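PDB 6N44: galectin from Ovis aries, which binds beta-D-galactose, probably acting as a glycan-recognising lectin, and has anti-parasitic activity in sheep that depends on its oligomeric assembly. Local coordinates for residues L11-L16 / V122-V127; V40-G45 / L92-L97; G61-N66 / L79-F84; N27-F32 / D130-S135. All blocks are in the same frame, centred on the assembly; numbering follows the deposited sequence.

In the fold
The four contacts outline a galectin beta-sandwich made of a six-stranded and a five-stranded antiparallel sheet. Contact 1 pairs the edge strand 10-13 with 124-129, and contact 3 pairs the open end of the hairpin 62-69/72-80 at the far side of the same sheet, with centres about 22 Å apart. Contact 2 joins the two sheets through the core; its centre is about 7 Å from that of contact 1, since strands 37-43 and 124-129 are neighbours. Contact 4 pairs 19-28 with the outer strand 131-138 of the other sheet. Contacts 1 and 4 cross along the chain, pairing segments from near both ends; contacts 2 and 3 and the galactose-binding Arg55, Asn66 and Glu76 come between in sequence.

Contact 1: L11-L16 / V122-V127; sequences LQSVSL and VKMLDV
Gln12 and Leu125 pair at the edge of the six-stranded galectin sheet, where strand 10-13 runs antiparallel to strand 124-129. Gln12 N donates to Leu125 O, and Leu125 N returns a bond to Gln12 O, each 2.9 Å long. Just past the strand, Val14 N reaches Lys123 O at 3.2 Å from 64° above the carbonyl plane. The same oxygen takes a proton from a water that also bonds Ser13 OG.

On the face shared by Leu11, Ser13, Met124 and Asp126, the methionine does most of the reaching. Its CG is anti to the backbone N (chi1 176°), and bends at chi2 and chi3 fold the tail over the neighbouring strand. Met124 SD comes to rest 3.6 Å from Gln12 O, and Met124 CE lies 3.7 Å from Ser13 OG. Leu11 lies side by side with Asp126, its CD2 3.4 Å from Asp126 OD2, an oxygen that also makes a salt bridge to Arg128.

Leu125 turns into the core, resting on Val22 and Val40; Val14 CG1, from just past the strand, packs on Leu125 CB at 4.0 Å. Farther on, Leu16 CD1 presses on Val122 CB at 3.6 Å, with Phe42 and Tyr101 beside both residues. Two waters bridge polar atoms here: one links Leu16 N to Val122 O, another joins Val14 O, Ser15 OG and Lys123 NZ. On the other flank of strand 124-129, Lys123 and Met124 both face Gly43 of strand 37-43, a classic beta bulge within the galectin sandwich.

Contact 2: V40-G45 / L92-L97; sequences VDFGTG and LQFLVL
Phe42 and Phe94 meet in a wholly apolar contact between the two sheets, while Asp41, between Val40 and Phe42, points the other way and forms a salt bridge from its OD1 to NE of the galactose-binding Arg55. The rings form a T-shaped (edge-to-face) pair, centroids 5.2 Å apart and planes at 71°. The edge of Phe42 points at one face of Phe94, where Phe42 CE1 sits 3.8 Å above the plane, displaced toward the rim. Phe42 CZ also touches Phe94 CB at 3.7 Å.

Val40 comes at Phe94 tip to tip, its CG1 3.9 Å from Phe94 CE1, while its other methyl, CG2, lies 4.1 Å from Leu92 CD2. Phe56 adds a further edge-to-face partner to Phe94, and Tyr101 adds another ring to Phe42.

The strand axes stay 11.0 Å apart, a gap bridged by side chains alone. From the reverse side of strand 92-97, Leu95 packs on Leu95 of the second subunit, and Gln93 NE2 bonds Cys19 O of that subunit. With every touching residue buried and apolar, the contact rests on dispersion and ring electrostatics.

Contact 3: G61-N66 / L79-F84; sequences GIVVMN and LHTEAF
The imidazole of His80 meets Gly61 and Ile62 obliquely, Ile62 CG1 lying 4.3 Å from His80 ND1, while a water sits in the ring plane at its edge. The same water lies within hydrogen-bonding distance of Gly61 O and Glu82 OE2.

Between the two strands of this hairpin, Val63 and Leu79 form a hydrogen-bonded pair: Val63 N to Leu79 O at 2.9 Å and Leu79 N to Val63 O at 3.0 Å. Thr81 N then reaches Gly61 O at 3.0 Å, the donor standing 42° above that carbonyl plane. Thr81 OG1 accepts from Ala83 N, an ST turn just after the strand ends.

On the inward side, Leu79 lies alongside Val63, pointing the same way, and Leu79 CD2 touches Val63 CG1 at 3.7 Å. Met65, bent at chi3, brings its CE to 3.7 Å from the same Leu79 CD2. Val63 CG2 meets Thr81 CG2 at 3.8 Å, and Met65 goes on to Phe54, Phe56 and Phe113. Asn66, a galactose-binding residue, follows on this strand, its ND2 bonded to Gly74 O. The chemistry is thus divided: backbone bonds join the strands, while Val63, Met65 and Leu79 make an apolar cluster on the inner face.

Contact 4: N27-F32 / D130-S135; sequences NLLSPF and DIVLTS
Leu29 lies past the end of strand 19-28 yet still bonds across to Asp130, with an almost straight N-H...O angle of 177° and a donor 37° above the carbonyl plane. Leu29 N and Asp130 O are 2.9 Å apart. Two residues back, Asn27 and Val132 form a hydrogen-bonded antiparallel pair, Val132 N donating to Asn27 O at 2.9 Å and Asn27 N to Val132 O at 3.0 Å.

The Leu29 side chain reaches across to the other strand: its CD2 meets Val132 CG2 at 3.6 Å, the two side chains at about a right angle, and its CD1 lies 3.8 Å from Ile131 N. On the buried face, Leu28 CD2 touches Ile131 CG2 at 3.8 Å. Ile131 has CG1 in the crowded position between backbone N and carbonyl carbon (chi1 59°), which puts CG2 anti to that carbon.

Pro31 crosses Asp130 at about a right angle, Pro31 CG 4.0 Å from Asp130 CG. The carboxylate is held from outside, where Asp130 OD2 accepts from Glu37 N. Farther along the strand, Thr134 and Ser135 both face Lys25 in a classic beta bulge. Backbone bonds therefore fix the end of the pairing, while Leu29 and Pro31 carbons pack against Asp130 and its neighbours.

Contact 1: L11-L16 / V122-V127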
loop_
_atom_site.group_PDB
_atom_site.type_symbol
_atom_site.label_atom_id
_atom_site.label_comp_id
_atom_site.label_asym_id
_atom_site.label_seq_id
_atom_site.Cartn_x
_atom_site.Cartn_y
_atom_site.Cartn_z
ATOM N N LEU A 11 7.145 8.979 16.119
ATOM C CA LEU A 11 7.733 9.722 15.015
ATOM C C LEU A 11 8.459 8.760 14.094
ATOM O O LEU A 11 9.139 7.837 14.567
ATOM C CB LEU A 11 8.744 10.789 15.498
ATOM C CG LEU A 11 8.262 11.884 16.446
ATOM C CD1 LEU A 11 9.438 12.799 16.760
ATOM C CD2 LEU A 11 7.107 12.665 15.841
ATOM N N GLN A 12 8.357 9.004 12.783
ATOM C CA GLN A 12 9.127 8.223 11.814
ATOM C C GLN A 12 9.451 9.068 10.591
ATOM O O GLN A 12 8.537 9.505 9.884
ATOM C CB GLN A 12 8.371 6.970 11.376
ATOM C CG GLN A 12 9.199 6.074 10.471
ATOM C CD GLN A 12 8.459 4.806 10.092
ATOM O OE1 GLN A 12 7.797 4.194 10.933
ATOM N NE2 GLN A 12 8.552 4.413 8.816
ATOM N N SER A 13 10.744 9.253 10.321
ATOM C CA SER A 13 11.159 9.830 9.049
ATOM C C SER A 13 10.665 8.957 7.894
ATOM O O SER A 13 10.777 7.729 7.939
ATOM C CB SER A 13 12.682 9.938 8.976
ATOM O OG SER A 13 13.233 10.714 10.019
ATOM N N VAL A 14 10.140 9.599 6.842
ATOM C CA VAL A 14 9.597 8.904 5.672
ATOM C C VAL A 14 9.955 9.653 4.392
ATOM O O VAL A 14 10.218 10.857 4.401
ATOM C CB VAL A 14 8.062 8.763 5.744
ATOM C CG1 VAL A 14 7.629 7.874 6.924
ATOM C CG2 VAL A 14 7.419 10.170 5.834
ATOM N N SER A 15 9.938 8.919 3.270
ATOM C CA SER A 15 9.878 9.503 1.928
ATOM C C SER A 15 8.698 8.865 1.214
ATOM O O SER A 15 8.718 7.663 0.932
ATOM C CB SER A 15 11.159 9.266 1.113
ATOM O OG SER A 15 12.300 9.620 1.852
ATOM N N LEU A 16 7.686 9.663 0.909
ATOM C CA LEU A 16 6.505 9.117 0.281
ATOM C C LEU A 16 6.761 8.873 -1.199
ATOM O O LEU A 16 7.614 9.502 -1.827
ATOM C CB LEU A 16 5.311 10.061 0.433
ATOM C CG LEU A 16 4.888 10.427 1.861
ATOM C CD1 LEU A 16 3.598 11.236 1.832
ATOM C CD2 LEU A 16 4.719 9.191 2.720
ATOM N N VAL A 122 6.625 15.679 2.168
ATOM C CA VAL A 122 6.458 15.013 3.457
ATOM C C VAL A 122 7.767 14.343 3.849
ATOM O O VAL A 122 8.353 13.582 3.066
ATOM C CB VAL A 122 5.315 13.986 3.390
ATOM C CG1 VAL A 122 5.213 13.199 4.711
ATOM C CG2 VAL A 122 3.993 14.659 3.042
ATOM N N LYS A 123 8.238 14.623 5.062
ATOM C CA LYS A 123 9.458 14.014 5.570
ATOM C C LYS A 123 9.293 13.355 6.924
ATOM O O LYS A 123 10.235 12.702 7.381
ATOM C CB LYS A 123 10.582 15.056 5.697
ATOM C CG LYS A 123 10.882 15.843 4.436
ATOM C CD LYS A 123 11.465 14.967 3.374
ATOM C CE LYS A 123 11.467 15.684 2.023
ATOM N NZ LYS A 123 11.887 14.768 0.921
ATOM N N MET A 124 8.149 13.517 7.590
ATOM C CA MET A 124 8.014 13.085 8.977
ATOM C C MET A 124 6.578 12.647 9.213
ATOM O O MET A 124 5.642 13.427 8.997
ATOM C CB MET A 124 8.399 14.217 9.935
ATOM C CG MET A 124 8.208 13.888 11.400
ATOM S SD MET A 124 9.215 12.459 11.835
ATOM C CE MET A 124 10.864 13.100 11.516
ATOM N N LEU A 125 6.417 11.410 9.648
ATOM C CA LEU A 125 5.133 10.861 10.056
ATOM C C LEU A 125 5.024 10.963 11.576
ATOM O O LEU A 125 5.968 10.626 12.290
ATOM C CB LEU A 125 5.009 9.406 9.595
ATOM C CG LEU A 125 3.764 8.664 10.108
ATOM C CD1 LEU A 125 2.513 9.194 9.433
ATOM C CD2 LEU A 125 3.889 7.148 9.909
ATOM N N ASP A 126 3.887 11.448 12.060
ATOM C CA ASP A 126 3.682 11.716 13.483
ATOM C C ASP A 126 2.320 11.157 13.850
ATOM O O ASP A 126 1.300 11.609 13.318
ATOM C CB ASP A 126 3.763 13.230 13.780
ATOM C CG ASP A 126 3.557 13.586 15.266
ATOM O OD1 ASP A 126 2.712 12.988 15.972
ATOM O OD2 ASP A 126 4.224 14.523 15.733
ATOM N N VAL A 127 2.305 10.168 14.740
ATOM C CA VAL A 127 1.079 9.532 15.199
ATOM C C VAL A 127 0.972 9.775 16.698
ATOM O O VAL A 127 1.908 9.461 17.447
ATOM C CB VAL A 127 1.070 8.023 14.892
ATOM C CG1 VAL A 127 -0.219 7.379 15.406
ATOM C CG2 VAL A 127 1.281 7.766 13.384
HETATM O O HOH W 1 12.443 13.297 8.835
HETATM O O HOH W 2 11.556 12.221 2.107
HETATM O O HOH W 3 7.820 12.463 0.854
#

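Contact 2: V40-G45 / L92-L97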
loop_
_atom_site.group_PDB
_atom_site.type_symbol
_atom_site.label_atom_id
_atom_site.label_comp_id
_atom_site.label_asym_id
_atom_site.label_seq_id
_atom_site.Cartn_x
_atom_site.Cartn_y
_atom_site.Cartn_z
ATOM N N VAL A 40 -2.906 12.108 13.086
ATOM C CA VAL A 40 -1.806 11.623 12.245
ATOM C C VAL A 40 -1.350 12.756 11.337
ATOM O O VAL A 40 -2.143 13.286 10.548
ATOM C CB VAL A 40 -2.191 10.393 11.402
ATOM C CG1 VAL A 40 -0.992 9.942 10.553
ATOM C CG2 VAL A 40 -2.678 9.245 12.285
ATOM N N ASP A 41 -0.069 13.104 11.427
ATOM C CA ASP A 41 0.510 14.183 10.636
ATOM C C ASP A 41 1.485 13.589 9.630
ATOM O O ASP A 41 2.464 12.935 10.013
ATOM C CB ASP A 41 1.238 15.213 11.511
ATOM C CG ASP A 41 0.281 16.184 12.199
ATOM O OD1 ASP A 41 -0.934 16.114 11.919
ATOM O OD2 ASP A 41 0.741 17.030 13.010
ATOM N N PHE A 42 1.216 13.830 8.355
ATOM C CA PHE A 42 2.226 13.711 7.309
ATOM C C PHE A 42 2.824 15.105 7.172
ATOM O O PHE A 42 2.282 15.968 6.475
ATOM C CB PHE A 42 1.608 13.220 6.006
ATOM C CG PHE A 42 1.090 11.794 6.061
ATOM C CD1 PHE A 42 -0.097 11.488 6.706
ATOM C CD2 PHE A 42 1.797 10.764 5.454
ATOM C CE1 PHE A 42 -0.574 10.170 6.735
ATOM C CE2 PHE A 42 1.332 9.454 5.494
ATOM C CZ PHE A 42 0.144 9.159 6.128
ATOM N N GLY A 43 3.930 15.348 7.885
ATOM C CA GLY A 43 4.511 16.668 8.006
ATOM C C GLY A 43 5.841 16.806 7.274
ATOM O O GLY A 43 6.441 15.833 6.812
ATOM N N THR A 44 6.297 18.062 7.160
ATOM C CA THR A 44 7.538 18.341 6.440
ATOM C C THR A 44 8.773 18.165 7.307
ATOM O O THR A 44 9.885 18.153 6.770
ATOM C CB THR A 44 7.556 19.761 5.854
ATOM O OG1 THR A 44 7.379 20.727 6.901
ATOM C CG2 THR A 44 6.472 19.930 4.796
ATOM N N GLY A 45 8.614 18.037 8.620
ATOM C CA GLY A 45 9.763 17.814 9.469
ATOM C C GLY A 45 10.731 18.971 9.526
ATOM O O GLY A 45 11.909 18.771 9.839
ATOM N N LEU A 92 -5.858 1.382 11.004
ATOM C CA LEU A 92 -5.991 2.586 10.201
ATOM C C LEU A 92 -4.918 2.562 9.116
ATOM O O LEU A 92 -3.721 2.455 9.423
ATOM C CB LEU A 92 -5.871 3.826 11.084
ATOM C CG LEU A 92 -5.667 5.186 10.419
ATOM C CD1 LEU A 92 -6.880 5.600 9.566
ATOM C CD2 LEU A 92 -5.378 6.218 11.493
ATOM N N GLN A 93 -5.344 2.656 7.855
ATOM C CA GLN A 93 -4.430 2.638 6.715
ATOM C C GLN A 93 -4.505 3.938 5.934
ATOM O O GLN A 93 -5.605 4.405 5.605
ATOM C CB GLN A 93 -4.751 1.491 5.756
ATOM C CG GLN A 93 -4.344 0.119 6.222
ATOM C CD GLN A 93 -4.843 -0.931 5.254
ATOM O OE1 GLN A 93 -6.055 -1.182 5.168
ATOM N NE2 GLN A 93 -3.922 -1.509 4.471
ATOM N N PHE A 94 -3.339 4.480 5.580
ATOM C CA PHE A 94 -3.237 5.567 4.619
ATOM C C PHE A 94 -2.528 5.051 3.384
ATOM O O PHE A 94 -1.433 4.487 3.472
ATOM C CB PHE A 94 -2.474 6.780 5.184
ATOM C CG PHE A 94 -3.132 7.412 6.372
ATOM C CD1 PHE A 94 -2.856 6.959 7.655
ATOM C CD2 PHE A 94 -4.026 8.453 6.209
ATOM C CE1 PHE A 94 -3.458 7.540 8.775
ATOM C CE2 PHE A 94 -4.640 9.047 7.318
ATOM C CZ PHE A 94 -4.350 8.588 8.609
ATOM N N LEU A 95 -3.152 5.254 2.239
ATOM C CA LEU A 95 -2.593 4.896 0.947
ATOM C C LEU A 95 -2.248 6.180 0.215
ATOM O O LEU A 95 -3.143 6.975 -0.081
ATOM C CB LEU A 95 -3.605 4.069 0.155
ATOM C CG LEU A 95 -3.130 3.498 -1.172
ATOM C CD1 LEU A 95 -1.873 2.648 -0.983
ATOM C CD2 LEU A 95 -4.286 2.690 -1.783
ATOM N N VAL A 96 -0.961 6.395 -0.057
ATOM C CA VAL A 96 -0.524 7.580 -0.787
ATOM C C VAL A 96 -0.479 7.241 -2.277
ATOM O O VAL A 96 0.254 6.342 -2.706
ATOM C CB VAL A 96 0.837 8.092 -0.284
ATOM C CG1 VAL A 96 1.154 9.430 -0.910
ATOM C CG2 VAL A 96 0.836 8.204 1.242
ATOM N N LEU A 97 -1.284 7.939 -3.059
ATOM C CA LEU A 97 -1.306 7.803 -4.511
ATOM C C LEU A 97 -0.885 9.117 -5.148
ATOM O O LEU A 97 -0.688 10.120 -4.465
ATOM C CB LEU A 97 -2.691 7.399 -5.021
ATOM C CG LEU A 97 -3.323 6.054 -4.607
ATOM C CD1 LEU A 97 -2.297 4.986 -4.234
ATOM C CD2 LEU A 97 -4.423 6.145 -3.576
#

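Contact 3: G61-N66 / L79-F84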
loop_
_atom_site.group_PDB
_atom_site.type_symbol
_atom_site.label_atom_id
_atom_site.label_comp_id
_atom_site.label_asym_id
_atom_site.label_seq_id
_atom_site.Cartn_x
_atom_site.Cartn_y
_atom_site.Cartn_z
ATOM N N GLY A 61 -16.623 10.548 16.664
ATOM C CA GLY A 61 -17.397 10.400 15.450
ATOM C C GLY A 61 -17.078 11.357 14.320
ATOM O O GLY A 61 -17.774 11.325 13.296
ATOM N N ILE A 62 -16.053 12.196 14.449
ATOM C CA ILE A 62 -15.797 13.265 13.492
ATOM C C ILE A 62 -14.350 13.187 13.009
ATOM O O ILE A 62 -13.421 13.113 13.817
ATOM C CB ILE A 62 -16.096 14.641 14.116
ATOM C CG1 ILE A 62 -17.595 14.760 14.415
ATOM C CG2 ILE A 62 -15.626 15.764 13.221
ATOM C CD1 ILE A 62 -17.983 16.104 14.926
ATOM N N VAL A 63 -14.163 13.201 11.690
ATOM C CA VAL A 63 -12.844 13.299 11.073
ATOM C C VAL A 63 -12.685 14.708 10.524
ATOM O O VAL A 63 -13.548 15.191 9.783
ATOM C CB VAL A 63 -12.668 12.266 9.940
ATOM C CG1 VAL A 63 -11.451 12.616 9.086
ATOM C CG2 VAL A 63 -12.587 10.830 10.475
ATOM N N VAL A 64 -11.573 15.359 10.848
ATOM C CA VAL A 64 -11.190 16.600 10.187
ATOM C C VAL A 64 -9.831 16.398 9.522
ATOM O O VAL A 64 -8.892 15.901 10.156
ATOM C CB VAL A 64 -11.151 17.784 11.171
ATOM C CG1 VAL A 64 -10.748 19.061 10.433
ATOM C CG2 VAL A 64 -12.508 17.947 11.849
ATOM N N MET A 65 -9.725 16.781 8.250
ATOM C CA MET A 65 -8.460 16.744 7.527
ATOM C C MET A 65 -8.143 18.130 6.990
ATOM O O MET A 65 -9.037 18.834 6.517
ATOM C CB MET A 65 -8.503 15.732 6.382
ATOM C CG MET A 65 -8.773 14.297 6.869
ATOM S SD MET A 65 -9.092 13.145 5.527
ATOM C CE MET A 65 -10.787 13.547 5.086
ATOM N N ASN A 66 -6.875 18.519 7.045
ATOM C CA ASN A 66 -6.506 19.861 6.619
ATOM C C ASN A 66 -5.027 19.891 6.273
ATOM O O ASN A 66 -4.303 18.911 6.459
ATOM C CB ASN A 66 -6.839 20.890 7.699
ATOM C CG ASN A 66 -7.225 22.231 7.120
ATOM O OD1 ASN A 66 -6.959 22.513 5.948
ATOM N ND2 ASN A 66 -7.865 23.068 7.935
ATOM N N LEU A 79 -15.969 15.121 8.089
ATOM C CA LEU A 79 -17.006 14.116 7.881
ATOM C C LEU A 79 -17.287 13.366 9.173
ATOM O O LEU A 79 -16.552 13.470 10.158
ATOM C CB LEU A 79 -16.624 13.118 6.780
ATOM C CG LEU A 79 -15.412 12.248 7.110
ATOM C CD1 LEU A 79 -15.576 10.841 6.551
ATOM C CD2 LEU A 79 -14.170 12.904 6.553
ATOM N N HIS A 80 -18.374 12.596 9.148
ATOM C CA HIS A 80 -18.774 11.722 10.239
ATOM C C HIS A 80 -18.468 10.275 9.882
ATOM O O HIS A 80 -18.635 9.862 8.732
ATOM C CB HIS A 80 -20.271 11.851 10.545
ATOM C CG HIS A 80 -20.689 13.226 10.962
ATOM N ND1 HIS A 80 -21.052 13.532 12.256
ATOM C CD2 HIS A 80 -20.809 14.375 10.255
ATOM C CE1 HIS A 80 -21.378 14.810 12.328
ATOM N NE2 HIS A 80 -21.239 15.345 11.127
ATOM N N THR A 81 -18.029 9.504 10.870
ATOM C CA THR A 81 -17.813 8.085 10.663
ATOM C C THR A 81 -18.034 7.365 11.979
ATOM O O THR A 81 -17.831 7.928 13.058
ATOM C CB THR A 81 -16.405 7.778 10.118
ATOM O OG1 THR A 81 -16.241 6.362 9.995
ATOM C CG2 THR A 81 -15.338 8.310 11.055
ATOM N N GLU A 82 -18.461 6.113 11.875
ATOM C CA GLU A 82 -18.604 5.230 13.018
ATOM C C GLU A 82 -17.485 4.200 13.086
ATOM O O GLU A 82 -17.568 3.260 13.883
ATOM C CB GLU A 82 -19.967 4.541 12.968
ATOM C CG GLU A 82 -21.117 5.494 13.239
ATOM C CD GLU A 82 -21.028 6.125 14.629
ATOM O OE1 GLU A 82 -21.259 5.405 15.629
ATOM O OE2 GLU A 82 -20.719 7.336 14.727
ATOM N N ALA A 83 -16.430 4.379 12.284
ATOM C CA ALA A 83 -15.403 3.352 12.127
ATOM C C ALA A 83 -14.613 3.092 13.409
ATOM O O ALA A 83 -14.170 1.962 13.637
ATOM C CB ALA A 83 -14.447 3.739 11.000
ATOM N N PHE A 84 -14.391 4.106 14.237
ATOM C CA PHE A 84 -13.539 3.974 15.424
ATOM C C PHE A 84 -14.406 3.689 16.641
ATOM O O PHE A 84 -14.976 4.607 17.225
ATOM C CB PHE A 84 -12.727 5.241 15.661
ATOM C CG PHE A 84 -11.843 5.615 14.536
ATOM C CD1 PHE A 84 -10.594 5.021 14.397
ATOM C CD2 PHE A 84 -12.240 6.582 13.620
ATOM C CE1 PHE A 84 -9.757 5.391 13.361
ATOM C CE2 PHE A 84 -11.414 6.958 12.592
ATOM C CZ PHE A 84 -10.163 6.362 12.451
HETATM O O HOH W 4 -20.454 10.031 13.295
#

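Contact 4: N27-F32 / D130-S135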
loop_
_atom_site.group_PDB
_atom_site.type_symbol
_atom_site.label_atom_id
_atom_site.label_comp_id
_atom_site.label_asym_id
_atom_site.label_seq_id
_atom_site.Cartn_x
_atom_site.Cartn_y
_atom_site.Cartn_z
ATOM N N ASN A 27 -5.582 1.485 19.667
ATOM C CA ASN A 27 -6.841 1.387 20.392
ATOM C C ASN A 27 -7.043 2.666 21.192
ATOM O O ASN A 27 -6.115 3.116 21.872
ATOM C CB ASN A 27 -6.834 0.179 21.330
ATOM C CG ASN A 27 -8.207 -0.148 21.871
ATOM O OD1 ASN A 27 -9.154 0.644 21.743
ATOM N ND2 ASN A 27 -8.329 -1.325 22.482
ATOM N N LEU A 28 -8.246 3.236 21.124
ATOM C CA LEU A 28 -8.530 4.465 21.859
ATOM C C LEU A 28 -8.661 4.194 23.353
ATOM O O LEU A 28 -9.279 3.211 23.774
ATOM C CB LEU A 28 -9.811 5.119 21.346
ATOM C CG LEU A 28 -9.828 5.556 19.886
ATOM C CD1 LEU A 28 -11.263 5.694 19.435
ATOM C CD2 LEU A 28 -9.076 6.869 19.717
ATOM N N LEU A 29 -8.073 5.085 24.146
ATOM C CA LEU A 29 -8.149 5.075 25.600
ATOM C C LEU A 29 -9.464 5.696 26.078
ATOM O O LEU A 29 -10.279 6.202 25.299
ATOM C CB LEU A 29 -6.971 5.847 26.206
ATOM C CG LEU A 29 -5.562 5.250 26.090
ATOM C CD1 LEU A 29 -4.476 6.228 26.515
ATOM C CD2 LEU A 29 -5.457 3.974 26.897
ATOM N N SER A 30 -9.653 5.686 27.397
ATOM C CA SER A 30 -10.750 6.381 28.065
ATOM C C SER A 30 -10.147 7.447 28.969
ATOM O O SER A 30 -10.093 7.272 30.194
ATOM C CB SER A 30 -11.605 5.414 28.877
ATOM O OG SER A 30 -12.173 4.423 28.047
ATOM N N PRO A 31 -9.683 8.558 28.411
ATOM C CA PRO A 31 -9.053 9.579 29.251
ATOM C C PRO A 31 -10.053 10.223 30.205
ATOM O O PRO A 31 -11.250 10.338 29.917
ATOM C CB PRO A 31 -8.513 10.593 28.236
ATOM C CG PRO A 31 -9.370 10.420 27.052
ATOM C CD PRO A 31 -9.715 8.958 26.996
ATOM N N PHE A 32 -9.536 10.613 31.372
ATOM C CA PHE A 32 -10.294 11.311 32.403
ATOM C C PHE A 32 -10.927 12.576 31.833
ATOM O O PHE A 32 -10.215 13.498 31.427
ATOM C CB PHE A 32 -9.366 11.644 33.586
ATOM C CG PHE A 32 -10.085 12.090 34.846
ATOM C CD1 PHE A 32 -11.464 11.952 34.971
ATOM C CD2 PHE A 32 -9.370 12.654 35.909
ATOM C CE1 PHE A 32 -12.118 12.364 36.134
ATOM C CE2 PHE A 32 -10.016 13.078 37.080
ATOM C CZ PHE A 32 -11.391 12.923 37.190
ATOM N N ASP A 130 -4.998 10.056 22.315
ATOM C CA ASP A 130 -5.386 9.243 23.468
ATOM C C ASP A 130 -5.521 7.783 23.036
ATOM O O ASP A 130 -6.612 7.218 22.927
ATOM C CB ASP A 130 -6.672 9.794 24.062
ATOM C CG ASP A 130 -6.556 11.263 24.360
ATOM O OD1 ASP A 130 -5.809 11.598 25.310
ATOM O OD2 ASP A 130 -7.166 12.073 23.626
ATOM N N ILE A 131 -4.365 7.161 22.784
ATOM C CA ILE A 131 -4.334 5.840 22.172
ATOM C C ILE A 131 -3.244 4.987 22.804
ATOM O O ILE A 131 -2.238 5.495 23.307
ATOM C CB ILE A 131 -4.108 5.931 20.636
ATOM C CG1 ILE A 131 -2.789 6.636 20.326
ATOM C CG2 ILE A 131 -5.253 6.660 19.947
ATOM C CD1 ILE A 131 -2.414 6.607 18.842
ATOM N N VAL A 132 -3.453 3.676 22.766
ATOM C CA VAL A 132 -2.364 2.714 22.873
ATOM C C VAL A 132 -1.992 2.301 21.453
ATOM O O VAL A 132 -2.817 1.739 20.719
ATOM C CB VAL A 132 -2.740 1.502 23.737
ATOM C CG1 VAL A 132 -1.569 0.507 23.779
ATOM C CG2 VAL A 132 -3.087 1.955 25.158
ATOM N N LEU A 133 -0.762 2.618 21.058
ATOM C CA LEU A 133 -0.274 2.387 19.705
ATOM C C LEU A 133 0.559 1.112 19.712
ATOM O O LEU A 133 1.561 1.031 20.431
ATOM C CB LEU A 133 0.564 3.576 19.234
ATOM C CG LEU A 133 1.226 3.464 17.856
ATOM C CD1 LEU A 133 0.181 3.478 16.751
ATOM C CD2 LEU A 133 2.222 4.594 17.661
ATOM N N THR A 134 0.143 0.113 18.937
ATOM C CA THR A 134 0.875 -1.150 18.967
ATOM C C THR A 134 1.819 -1.340 17.789
ATOM O O THR A 134 2.880 -1.940 17.972
ATOM C CB THR A 134 -0.083 -2.358 19.057
ATOM O OG1 THR A 134 -0.948 -2.404 17.918
ATOM C CG2 THR A 134 -0.923 -2.273 20.309
ATOM N N SER A 135 1.490 -0.840 16.596
ATOM C CA SER A 135 2.431 -0.963 15.486
ATOM C C SER A 135 2.160 0.110 14.445
ATOM O O SER A 135 1.039 0.607 14.307
ATOM C CB SER A 135 2.377 -2.344 14.823
ATOM O OG SER A 135 1.079 -2.625 14.339
#